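Local coordinates for putative uncharacterized protein (Leishmania major, PDB 3M3I) that is of unknown function but belongs to the DUF985 family of the cupin superfamily and adopts a fold rich in beta strands, at residues N19-W24 with A169-V174. Residues are numbered along the deposited sequence; the frame is centred on the assembly and turned at random.
Sequences NTAEFW and AGYSLV
Trp24 holds CG anti to its carbonyl carbon, whereas Tyr171 sets CG between its backbone N and carbonyl carbon (chi1 76°), and the two rings meet between helix 21-27 and the residues leading into strand 172-179. Their planes are inclined at 44°, the closest carbons being Trp24 CD1 and Tyr171 CE1, 3.3 Å apart. At the indole edge, Trp24 NE1 donates to Tyr171 OH over 2.9 Å; the bond is bent (N-H...O 144°), with the hydroxyl oxygen tilted slightly out of the indole plane. Near the helix start, Ala21 CB rests on Tyr171 CB at 3.9 Å, while Thr20 CA approaches Tyr171 CE2. Farther along, Leu173 lays CD2 over one indole face, 3.6 Å from the centroid of the six-membered ring, a CH-pi contact; Phe23 CD1 lies over the opposite face, leaving the indole sandwiched. Leu66 of strand 56-67 touches both Trp24 and Tyr171, and Ala138 of the second subunit also packs on Trp24. Trp24, Tyr171 and Leu173 thus pack the first helix against a strand that pairs with neighbours on both sides in the antiparallel sheet, part of a fold consistent with the cupin beta-barrel.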
loop_
_atom_site.group_PDB
_atom_site.type_symbol
_atom_site.label_atom_id
_atom_site.label_comp_id
_atom_site.label_asym_id
_atom_site.label_seq_id
_atom_site.Cartn_x
_atom_site.Cartn_y
_atom_site.Cartn_z
ATOM N N ASN A 19 11.919 -18.388 3.723
ATOM C CA ASN A 19 12.082 -17.292 4.678
ATOM C C ASN A 19 11.210 -17.483 5.920
ATOM O O ASN A 19 10.342 -18.358 5.977
ATOM C CB ASN A 19 11.741 -15.938 4.038
ATOM C CG ASN A 19 12.743 -15.506 2.979
ATOM O OD1 ASN A 19 13.879 -15.967 2.944
ATOM N ND2 ASN A 19 12.318 -14.594 2.118
ATOM N N THR A 20 11.438 -16.612 6.895
ATOM C CA THR A 20 11.006 -16.794 8.254
ATOM C C THR A 20 11.089 -15.375 8.842
ATOM O O THR A 20 11.720 -14.510 8.225
ATOM C CB THR A 20 11.963 -17.818 8.935
ATOM O OG1 THR A 20 11.415 -18.286 10.174
ATOM C CG2 THR A 20 13.368 -17.212 9.150
ATOM N N ALA A 21 10.464 -15.140 9.999
ATOM C CA ALA A 21 10.409 -13.801 10.623
ATOM C C ALA A 21 11.755 -13.113 10.861
ATOM O O ALA A 21 11.885 -11.918 10.616
ATOM C CB ALA A 21 9.626 -13.847 11.939
ATOM N N GLU A 22 12.741 -13.857 11.356
ATOM C CA GLU A 22 14.087 -13.321 11.602
ATOM C C GLU A 22 14.644 -12.610 10.384
ATOM O O GLU A 22 15.207 -11.523 10.508
ATOM C CB GLU A 22 15.071 -14.438 11.991
ATOM C CG GLU A 22 14.864 -14.990 13.380
ATOM C CD GLU A 22 15.871 -16.077 13.770
ATOM O OE1 GLU A 22 17.001 -16.119 13.222
ATOM O OE2 GLU A 22 15.515 -16.888 14.653
ATOM N N PHE A 23 14.503 -13.256 9.224
ATOM C CA PHE A 23 14.965 -12.722 7.938
ATOM C C PHE A 23 14.409 -11.319 7.668
ATOM O O PHE A 23 15.159 -10.404 7.357
ATOM C CB PHE A 23 14.577 -13.700 6.805
ATOM C CG PHE A 23 14.847 -13.181 5.419
ATOM C CD1 PHE A 23 13.907 -12.382 4.765
ATOM C CD2 PHE A 23 16.025 -13.504 4.761
ATOM C CE1 PHE A 23 14.152 -11.905 3.487
ATOM C CE2 PHE A 23 16.275 -13.037 3.474
ATOM C CZ PHE A 23 15.341 -12.234 2.835
ATOM N N TRP A 24 13.100 -11.157 7.795
ATOM C CA TRP A 24 12.448 -9.876 7.490
ATOM C C TRP A 24 12.709 -8.799 8.538
ATOM O O TRP A 24 12.774 -7.621 8.200
ATOM C CB TRP A 24 10.949 -10.054 7.328
ATOM C CG TRP A 24 10.591 -10.841 6.151
ATOM C CD1 TRP A 24 10.019 -12.070 6.135
ATOM C CD2 TRP A 24 10.813 -10.476 4.788
ATOM N NE1 TRP A 24 9.856 -12.495 4.840
ATOM C CE2 TRP A 24 10.332 -11.530 3.993
ATOM C CE3 TRP A 24 11.370 -9.357 4.167
ATOM C CZ2 TRP A 24 10.381 -11.503 2.608
ATOM C CZ3 TRP A 24 11.422 -9.325 2.794
ATOM C CH2 TRP A 24 10.929 -10.398 2.024
ATOM N N ALA A 169 4.235 -20.525 7.806
ATOM C CA ALA A 169 5.458 -19.725 7.725
ATOM C C ALA A 169 5.866 -19.076 9.056
ATOM O O ALA A 169 7.021 -18.696 9.225
ATOM C CB ALA A 169 5.299 -18.657 6.646
ATOM N N GLY A 170 4.919 -18.932 9.981
ATOM C CA GLY A 170 5.203 -18.382 11.313
ATOM C C GLY A 170 5.164 -16.867 11.427
ATOM O O GLY A 170 5.475 -16.312 12.483
ATOM N N TYR A 171 4.785 -16.187 10.348
ATOM C CA TYR A 171 4.723 -14.723 10.334
ATOM C C TYR A 171 3.871 -14.223 9.185
ATOM O O TYR A 171 3.485 -14.980 8.316
ATOM C CB TYR A 171 6.115 -14.141 10.168
ATOM C CG TYR A 171 6.603 -14.252 8.753
ATOM C CD1 TYR A 171 6.514 -13.173 7.875
ATOM C CD2 TYR A 171 7.109 -15.440 8.278
ATOM C CE1 TYR A 171 6.945 -13.283 6.567
ATOM C CE2 TYR A 171 7.541 -15.560 6.972
ATOM C CZ TYR A 171 7.458 -14.476 6.125
ATOM O OH TYR A 171 7.896 -14.597 4.838
ATOM N N SER A 172 3.613 -12.926 9.177
ATOM C CA SER A 172 2.993 -12.266 8.043
ATOM C C SER A 172 3.548 -10.870 7.906
ATOM O O SER A 172 3.399 -10.069 8.820
ATOM C CB SER A 172 1.498 -12.179 8.248
ATOM O OG SER A 172 0.907 -11.477 7.175
ATOM N N LEU A 173 4.190 -10.582 6.776
ATOM C CA LEU A 173 4.735 -9.253 6.504
ATOM C C LEU A 173 3.776 -8.472 5.589
ATOM O O LEU A 173 3.295 -8.992 4.585
ATOM C CB LEU A 173 6.111 -9.376 5.854
ATOM C CG LEU A 173 6.805 -8.110 5.327
ATOM C CD1 LEU A 173 7.105 -7.121 6.435
ATOM C CD2 LEU A 173 8.082 -8.480 4.582
ATOM N N VAL A 174 3.499 -7.228 5.949
ATOM C CA VAL A 174 2.663 -6.361 5.139
ATOM C C VAL A 174 3.285 -4.972 5.074
ATOM O O VAL A 174 4.292 -4.697 5.718
ATOM C CB VAL A 174 1.193 -6.228 5.709
ATOM C CG1 VAL A 174 0.456 -7.539 5.662
ATOM C CG2 VAL A 174 1.190 -5.667 7.126
#